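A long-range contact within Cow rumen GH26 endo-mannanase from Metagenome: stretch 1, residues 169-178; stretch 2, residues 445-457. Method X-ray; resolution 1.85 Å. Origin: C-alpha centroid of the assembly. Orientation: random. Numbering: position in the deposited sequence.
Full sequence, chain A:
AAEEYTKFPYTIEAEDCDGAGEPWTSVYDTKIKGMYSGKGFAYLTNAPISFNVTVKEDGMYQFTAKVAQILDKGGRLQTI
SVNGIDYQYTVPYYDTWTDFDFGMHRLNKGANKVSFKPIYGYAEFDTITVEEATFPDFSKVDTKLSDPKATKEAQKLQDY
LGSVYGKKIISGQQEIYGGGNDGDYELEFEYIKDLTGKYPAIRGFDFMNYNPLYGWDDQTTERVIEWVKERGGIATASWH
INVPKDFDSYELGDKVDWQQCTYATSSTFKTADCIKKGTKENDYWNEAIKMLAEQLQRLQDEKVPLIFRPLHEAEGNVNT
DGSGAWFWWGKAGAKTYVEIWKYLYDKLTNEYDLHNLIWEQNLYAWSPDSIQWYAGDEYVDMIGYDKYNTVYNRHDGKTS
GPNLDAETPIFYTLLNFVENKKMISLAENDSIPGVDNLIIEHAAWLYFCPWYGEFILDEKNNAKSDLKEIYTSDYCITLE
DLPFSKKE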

ATOM      1  N   ILE A 169      10.829  -9.687   3.394  1.00 19.04           N
ATOM      2  CA  ILE A 169       9.535  -9.603   2.733  1.00 19.08           C
ATOM      3  C   ILE A 169       9.028 -11.030   2.511  1.00 19.21           C
ATOM      4  O   ILE A 169       9.790 -11.929   2.153  1.00 15.10           O
ATOM      5  CB  ILE A 169       9.600  -8.812   1.400  1.00 14.45           C
ATOM      6  CG1 ILE A 169       8.188  -8.538   0.871  1.00 14.21           C
ATOM      7  CG2 ILE A 169      10.453  -9.536   0.360  1.00 14.60           C
ATOM      8  CD1 ILE A 169       8.139  -7.557  -0.282  1.00 15.56           C
ATOM      9  N   ILE A 170       7.744 -11.245   2.766  1.00 14.78           N
ATOM     10  CA  ILE A 170       7.170 -12.583   2.674  1.00 17.67           C
ATOM     11  C   ILE A 170       6.578 -12.822   1.289  1.00 14.82           C
ATOM     12  O   ILE A 170       5.827 -11.997   0.783  1.00 14.57           O
ATOM     13  CB  ILE A 170       6.087 -12.790   3.749  1.00 18.07           C
ATOM     14  CG1 ILE A 170       6.659 -12.474   5.133  1.00 18.70           C
ATOM     15  CG2 ILE A 170       5.536 -14.210   3.696  1.00 17.80           C
ATOM     16  CD1 ILE A 170       5.642 -12.513   6.245  1.00 19.22           C
ATOM     17  N   SER A 171       6.918 -13.946   0.671  1.00 15.05           N
ATOM     18  CA  SER A 171       6.380 -14.257  -0.651  1.00 17.14           C
ATOM     19  C   SER A 171       4.901 -14.633  -0.580  1.00 18.50           C
ATOM     20  O   SER A 171       4.441 -15.204   0.407  1.00 15.06           O
ATOM     21  CB  SER A 171       7.181 -15.384  -1.312  1.00 15.34           C
ATOM     22  OG  SER A 171       7.226 -16.532  -0.487  1.00 15.83           O
ATOM     23  N   GLY A 172       4.161 -14.304  -1.633  1.00 14.82           N
ATOM     24  CA  GLY A 172       2.743 -14.603  -1.679  1.00 14.79           C
ATOM     25  C   GLY A 172       2.236 -14.786  -3.093  1.00 15.68           C
ATOM     26  O   GLY A 172       2.882 -14.365  -4.051  1.00 15.28           O
ATOM     27  N   GLN A 173       1.072 -15.417  -3.223  1.00 15.71           N
ATOM     28  CA  GLN A 173       0.472 -15.661  -4.529  1.00 15.01           C
ATOM     29  C   GLN A 173      -1.027 -15.901  -4.408  1.00 15.03           C
ATOM     30  O   GLN A 173      -1.467 -16.704  -3.586  1.00 15.14           O
ATOM     31  CB  GLN A 173       1.132 -16.860  -5.215  1.00 15.36           C
ATOM     32  CG  GLN A 173       0.522 -17.208  -6.566  1.00 15.55           C
ATOM     33  CD  GLN A 173       0.681 -16.086  -7.577  1.00 15.40           C
ATOM     34  OE1 GLN A 173       1.768 -15.528  -7.735  1.00 15.31           O
ATOM     35  NE2 GLN A 173      -0.404 -15.745  -8.261  1.00 15.38           N
ATOM     36  N   GLN A 174      -1.806 -15.204  -5.228  1.00 14.93           N
ATOM     37  CA  GLN A 174      -3.248 -15.410  -5.272  1.00 17.03           C
ATOM     38  C   GLN A 174      -3.580 -16.618  -6.142  1.00 17.48           C
ATOM     39  O   GLN A 174      -3.041 -16.756  -7.243  1.00 16.59           O
ATOM     40  CB  GLN A 174      -3.961 -14.166  -5.811  1.00 14.81           C
ATOM     41  CG  GLN A 174      -5.481 -14.246  -5.766  1.00 15.61           C
ATOM     42  CD  GLN A 174      -6.037 -13.983  -4.375  1.00 15.37           C
ATOM     43  OE1 GLN A 174      -5.373 -13.378  -3.533  1.00 14.99           O
ATOM     44  NE2 GLN A 174      -7.260 -14.439  -4.129  1.00 14.88           N
ATOM     45  N   GLU A 175      -4.457 -17.490  -5.650  1.00 15.49           N
ATOM     46  CA  GLU A 175      -4.910 -18.636  -6.432  1.00 15.85           C
ATOM     47  C   GLU A 175      -6.024 -18.214  -7.385  1.00 17.97           C
ATOM     48  O   GLU A 175      -6.625 -17.153  -7.224  1.00 16.87           O
ATOM     49  CB  GLU A 175      -5.398 -19.774  -5.528  1.00 16.03           C
ATOM     50  CG  GLU A 175      -6.768 -19.539  -4.901  1.00 18.97           C
ATOM     51  CD  GLU A 175      -7.316 -20.776  -4.206  1.00 19.76           C
ATOM     52  OE1 GLU A 175      -6.587 -21.786  -4.111  1.00 19.01           O
ATOM     53  OE2 GLU A 175      -8.481 -20.741  -3.755  1.00 16.18           O
ATOM     54  N   ILE A 176      -6.297 -19.061  -8.370  1.00 18.83           N
ATOM     55  CA  ILE A 176      -7.282 -18.764  -9.402  1.00 19.14           C
ATOM     56  C   ILE A 176      -8.696 -18.694  -8.816  1.00 19.57           C
ATOM     57  O   ILE A 176      -8.973 -19.274  -7.763  1.00 16.38           O
ATOM     58  CB  ILE A 176      -7.225 -19.829 -10.530  1.00 16.91           C
ATOM     59  CG1 ILE A 176      -7.980 -19.368 -11.783  1.00 19.60           C
ATOM     60  CG2 ILE A 176      -7.721 -21.180 -10.026  1.00 17.18           C
ATOM     61  CD1 ILE A 176      -7.240 -18.326 -12.605  1.00 19.48           C
ATOM     62  N   TYR A 177      -9.576 -17.956  -9.488  1.00 19.96           N
ATOM     63  CA  TYR A 177     -10.987 -17.902  -9.120  1.00 19.85           C
ATOM     64  C   TYR A 177     -11.607 -19.293  -9.173  1.00 20.47           C
ATOM     65  O   TYR A 177     -11.125 -20.165  -9.900  1.00 17.16           O
ATOM     66  CB  TYR A 177     -11.750 -16.950 -10.046  1.00 19.74           C
ATOM     67  CG  TYR A 177     -11.612 -17.284 -11.518  1.00 20.84           C
ATOM     68  CD1 TYR A 177     -12.443 -18.223 -12.122  1.00 21.57           C
ATOM     69  CD2 TYR A 177     -10.650 -16.660 -12.303  1.00 20.90           C
ATOM     70  CE1 TYR A 177     -12.317 -18.531 -13.466  1.00 22.44           C
ATOM     71  CE2 TYR A 177     -10.518 -16.959 -13.646  1.00 21.43           C
ATOM     72  CZ  TYR A 177     -11.352 -17.895 -14.222  1.00 22.96           C
ATOM     73  OH  TYR A 177     -11.219 -18.193 -15.561  1.00 23.62           O
ATOM     74  N   GLY A 178     -12.677 -19.494  -8.407  1.00 21.28           N
ATOM     75  CA  GLY A 178     -13.340 -20.785  -8.330  1.00 21.54           C
ATOM     76  C   GLY A 178     -13.741 -21.326  -9.689  1.00 21.50           C
ATOM     77  O   GLY A 178     -14.405 -20.643 -10.464  1.00 20.51           O
TER
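Stretch 2, residues 445-457: WLYFCPWYGEFIL

Stretch 2 runs alongside stretch 1 in the same direction, pairing Ile170 with Tyr447, Gly172 with Cys449 and Gln174 with Trp451. It is extended over most of this length, and a short helix begins at Glu454. Trp445 comes first, its CB 4.0 Å from Ile169 CD1. Leu446 O accepts a hydrogen bond from Ile170 N at 2.9 Å. Tyr447 forms the single beta bridge, with Ile170; their CA atoms are 4.3 Å apart. Phe448 N closes the bridge by donating to Ile170 O at 3.1 Å. The Phe448 ring turns one face to Ser171, whose CA lies 3.8 Å from the ring centroid, while Ile169 CD1 meets the ring edge, 3.7 Å from Phe448 CD2. Gly172 fits here because a CB would clash with Phe448 O. Cys449 SG lies 3.4 Å from Gln174 N. Gln174 N donates a hydrogen bond to Pro450 O at 3.2 Å. Trp451 O accepts a hydrogen bond from Gln173 NE2 at 3.1 Å, and the Trp451 six-membered ring has Gln174 CG over its face, 3.8 Å from the centroid. Tyr452 points toward stretch 1. Tyr452 CD1 touches Ile176 CD1 at 3.5 Å, and its face takes the edge of the Tyr177 ring in an offset pair. Gly453 occupies the N-cap position, right before the helix. From within the helix, Ile456 CG1 reaches Gln173 OE1 at 3.4 Å.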

ATOM      1  N   TRP A 445       7.846  -3.275   2.666  1.00 16.53           N
ATOM      2  CA  TRP A 445       6.587  -3.984   2.430  1.00 16.16           C
ATOM      3  C   TRP A 445       6.617  -5.344   3.118  1.00 15.74           C
ATOM      4  O   TRP A 445       7.564  -6.109   2.932  1.00 16.90           O
ATOM      5  CB  TRP A 445       6.328  -4.183   0.933  1.00 15.94           C
ATOM      6  CG  TRP A 445       6.337  -2.934   0.098  1.00 15.64           C
ATOM      7  CD1 TRP A 445       7.355  -2.488  -0.693  1.00 15.74           C
ATOM      8  CD2 TRP A 445       5.269  -1.990  -0.053  1.00 15.16           C
ATOM      9  NE1 TRP A 445       6.991  -1.319  -1.320  1.00 15.41           N
ATOM     10  CE2 TRP A 445       5.713  -0.993  -0.945  1.00 15.31           C
ATOM     11  CE3 TRP A 445       3.980  -1.890   0.482  1.00 14.21           C
ATOM     12  CZ2 TRP A 445       4.918   0.092  -1.310  1.00 14.56           C
ATOM     13  CZ3 TRP A 445       3.190  -0.814   0.116  1.00 15.23           C
ATOM     14  CH2 TRP A 445       3.662   0.164  -0.771  1.00 15.60           C
ATOM     15  N   LEU A 446       5.593  -5.636   3.915  1.00 15.54           N
ATOM     16  CA  LEU A 446       5.552  -6.877   4.693  1.00 15.86           C
ATOM     17  C   LEU A 446       5.534  -8.120   3.812  1.00 15.05           C
ATOM     18  O   LEU A 446       6.231  -9.096   4.092  1.00 15.87           O
ATOM     19  CB  LEU A 446       4.330  -6.891   5.615  1.00 15.29           C
ATOM     20  CG  LEU A 446       4.070  -8.205   6.358  1.00 16.60           C
ATOM     21  CD1 LEU A 446       5.254  -8.571   7.253  1.00 16.29           C
ATOM     22  CD2 LEU A 446       2.784  -8.119   7.167  1.00 16.31           C
ATOM     23  N   TYR A 447       4.720  -8.092   2.761  1.00 14.60           N
ATOM     24  CA  TYR A 447       4.686  -9.197   1.808  1.00 14.53           C
ATOM     25  C   TYR A 447       4.303  -8.716   0.411  1.00 15.84           C
ATOM     26  O   TYR A 447       3.895  -7.567   0.234  1.00 13.96           O
ATOM     27  CB  TYR A 447       3.731 -10.304   2.290  1.00 14.69           C
ATOM     28  CG  TYR A 447       2.235 -10.015   2.231  1.00 14.48           C
ATOM     29  CD1 TYR A 447       1.496 -10.281   1.082  1.00 15.34           C
ATOM     30  CD2 TYR A 447       1.555  -9.534   3.343  1.00 16.13           C
ATOM     31  CE1 TYR A 447       0.129 -10.043   1.031  1.00 16.09           C
ATOM     32  CE2 TYR A 447       0.185  -9.295   3.303  1.00 16.46           C
ATOM     33  CZ  TYR A 447      -0.522  -9.551   2.145  1.00 17.52           C
ATOM     34  OH  TYR A 447      -1.883  -9.317   2.102  1.00 18.00           O
ATOM     35  N   PHE A 448       4.471  -9.588  -0.580  1.00 14.20           N
ATOM     36  CA  PHE A 448       4.001  -9.305  -1.933  1.00 15.50           C
ATOM     37  C   PHE A 448       3.064 -10.414  -2.387  1.00 15.77           C
ATOM     38  O   PHE A 448       3.063 -11.503  -1.815  1.00 14.40           O
ATOM     39  CB  PHE A 448       5.170  -9.142  -2.921  1.00 15.75           C
ATOM     40  CG  PHE A 448       6.051 -10.364  -3.065  1.00 16.37           C
ATOM     41  CD1 PHE A 448       5.647 -11.453  -3.825  1.00 16.86           C
ATOM     42  CD2 PHE A 448       7.310 -10.396  -2.483  1.00 16.81           C
ATOM     43  CE1 PHE A 448       6.463 -12.564  -3.969  1.00 17.47           C
ATOM     44  CE2 PHE A 448       8.133 -11.499  -2.628  1.00 16.38           C
ATOM     45  CZ  PHE A 448       7.711 -12.583  -3.373  1.00 17.11           C
ATOM     46  N   CYS A 449       2.275 -10.137  -3.419  1.00 14.49           N
ATOM     47  CA  CYS A 449       1.286 -11.098  -3.884  1.00 15.84           C
ATOM     48  C   CYS A 449       0.778 -10.757  -5.280  1.00 15.64           C
ATOM     49  O   CYS A 449      -0.140  -9.951  -5.429  1.00 15.35           O
ATOM     50  CB  CYS A 449       0.111 -11.165  -2.905  1.00 16.44           C
ATOM     51  SG  CYS A 449      -1.100 -12.457  -3.266  1.00 16.56           S
ATOM     52  N   PRO A 450       1.380 -11.368  -6.310  1.00 15.53           N
ATOM     53  CA  PRO A 450       0.853 -11.210  -7.668  1.00 15.99           C
ATOM     54  C   PRO A 450      -0.557 -11.783  -7.771  1.00 16.99           C
ATOM     55  O   PRO A 450      -0.886 -12.730  -7.055  1.00 16.76           O
ATOM     56  CB  PRO A 450       1.834 -12.014  -8.528  1.00 16.86           C
ATOM     57  CG  PRO A 450       3.079 -12.126  -7.699  1.00 17.09           C
ATOM     58  CD  PRO A 450       2.603 -12.185  -6.281  1.00 16.56           C
ATOM     59  N   TRP A 451      -1.380 -11.211  -8.643  1.00 16.06           N
ATOM     60  CA  TRP A 451      -2.702 -11.763  -8.903  1.00 17.18           C
ATOM     61  C   TRP A 451      -2.525 -13.062  -9.687  1.00 17.92           C
ATOM     62  O   TRP A 451      -1.405 -13.402 -10.079  1.00 18.42           O
ATOM     63  CB  TRP A 451      -3.566 -10.753  -9.663  1.00 17.11           C
ATOM     64  CG  TRP A 451      -5.048 -10.949  -9.497  1.00 18.60           C
ATOM     65  CD1 TRP A 451      -5.961 -11.173 -10.487  1.00 18.31           C
ATOM     66  CD2 TRP A 451      -5.787 -10.936  -8.266  1.00 19.30           C
ATOM     67  NE1 TRP A 451      -7.220 -11.298  -9.950  1.00 19.31           N
ATOM     68  CE2 TRP A 451      -7.140 -11.159  -8.590  1.00 19.84           C
ATOM     69  CE3 TRP A 451      -5.436 -10.759  -6.924  1.00 19.55           C
ATOM     70  CZ2 TRP A 451      -8.141 -11.212  -7.621  1.00 19.64           C
ATOM     71  CZ3 TRP A 451      -6.434 -10.815  -5.963  1.00 19.46           C
ATOM     72  CH2 TRP A 451      -7.768 -11.037  -6.317  1.00 18.30           C
ATOM     73  N   TYR A 452      -3.609 -13.797  -9.910  1.00 17.85           N
ATOM     74  CA  TYR A 452      -3.512 -15.060 -10.636  1.00 19.75           C
ATOM     75  C   TYR A 452      -3.361 -14.840 -12.140  1.00 20.17           C
ATOM     76  O   TYR A 452      -3.407 -13.708 -12.622  1.00 19.13           O
ATOM     77  CB  TYR A 452      -4.732 -15.946 -10.357  1.00 20.71           C
ATOM     78  CG  TYR A 452      -6.073 -15.273 -10.552  1.00 21.47           C
ATOM     79  CD1 TYR A 452      -6.565 -15.007 -11.826  1.00 22.99           C
ATOM     80  CD2 TYR A 452      -6.861 -14.924  -9.463  1.00 21.14           C
ATOM     81  CE1 TYR A 452      -7.793 -14.400 -12.006  1.00 23.95           C
ATOM     82  CE2 TYR A 452      -8.090 -14.319  -9.633  1.00 22.27           C
ATOM     83  CZ  TYR A 452      -8.550 -14.059 -10.907  1.00 24.67           C
ATOM     84  OH  TYR A 452      -9.771 -13.456 -11.082  1.00 28.12           O
ATOM     85  N   GLY A 453      -3.178 -15.931 -12.875  1.00 20.74           N
ATOM     86  CA  GLY A 453      -3.070 -15.860 -14.320  1.00 21.77           C
ATOM     87  C   GLY A 453      -1.818 -15.152 -14.802  1.00 21.81           C
ATOM     88  O   GLY A 453      -0.721 -15.394 -14.298  1.00 19.07           O
ATOM     89  N   GLU A 454      -1.995 -14.258 -15.771  1.00 22.13           N
ATOM     90  CA  GLU A 454      -0.882 -13.608 -16.459  1.00 23.02           C
ATOM     91  C   GLU A 454       0.037 -12.802 -15.545  1.00 20.56           C
ATOM     92  O   GLU A 454       1.185 -12.537 -15.895  1.00 20.71           O
ATOM     93  CB  GLU A 454      -1.415 -12.685 -17.558  1.00 26.75           C
ATOM     94  CG  GLU A 454      -2.062 -11.408 -17.034  1.00 29.41           C
ATOM     95  CD  GLU A 454      -2.221 -10.348 -18.109  1.00 33.95           C
ATOM     96  OE1 GLU A 454      -1.753  -9.207 -17.895  1.00 34.97           O
ATOM     97  OE2 GLU A 454      -2.814 -10.654 -19.165  1.00 35.81           O
ATOM     98  N   PHE A 455      -0.460 -12.402 -14.383  1.00 18.71           N
ATOM     99  CA  PHE A 455       0.312 -11.507 -13.528  1.00 19.14           C
ATOM    100  C   PHE A 455       1.501 -12.218 -12.887  1.00 18.58           C
ATOM    101  O   PHE A 455       2.462 -11.573 -12.464  1.00 18.81           O
ATOM    102  CB  PHE A 455      -0.595 -10.882 -12.470  1.00 18.59           C
ATOM    103  CG  PHE A 455      -1.652  -9.988 -13.052  1.00 20.81           C
ATOM    104  CD1 PHE A 455      -1.336  -8.707 -13.478  1.00 21.90           C
ATOM    105  CD2 PHE A 455      -2.955 -10.434 -13.199  1.00 22.25           C
ATOM    106  CE1 PHE A 455      -2.304  -7.881 -14.029  1.00 23.67           C
ATOM    107  CE2 PHE A 455      -3.929  -9.614 -13.748  1.00 24.16           C
ATOM    108  CZ  PHE A 455      -3.602  -8.337 -14.163  1.00 24.15           C
ATOM    109  N   ILE A 456       1.448 -13.546 -12.843  1.00 18.32           N
ATOM    110  CA  ILE A 456       2.584 -14.334 -12.378  1.00 18.06           C
ATOM    111  C   ILE A 456       3.148 -15.195 -13.512  1.00 19.74           C
ATOM    112  O   ILE A 456       4.355 -15.426 -13.584  1.00 20.79           O
ATOM    113  CB  ILE A 456       2.201 -15.230 -11.170  1.00 18.24           C
ATOM    114  CG1 ILE A 456       3.407 -16.044 -10.687  1.00 17.69           C
ATOM    115  CG2 ILE A 456       1.035 -16.147 -11.513  1.00 18.67           C
ATOM    116  CD1 ILE A 456       4.573 -15.195 -10.221  1.00 17.23           C
ATOM    117  N   LEU A 457       2.277 -15.638 -14.414  1.00 19.96           N
ATOM    118  CA  LEU A 457       2.667 -16.579 -15.461  1.00 20.81           C
ATOM    119  C   LEU A 457       3.292 -15.914 -16.691  1.00 21.96           C
ATOM    120  O   LEU A 457       3.988 -16.574 -17.465  1.00 22.50           O
ATOM    121  CB  LEU A 457       1.456 -17.406 -15.898  1.00 20.48           C
ATOM    122  CG  LEU A 457       0.743 -18.234 -14.828  1.00 20.46           C
ATOM    123  CD1 LEU A 457      -0.468 -18.925 -15.432  1.00 21.44           C
ATOM    124  CD2 LEU A 457       1.687 -19.250 -14.208  1.00 20.58           C
TER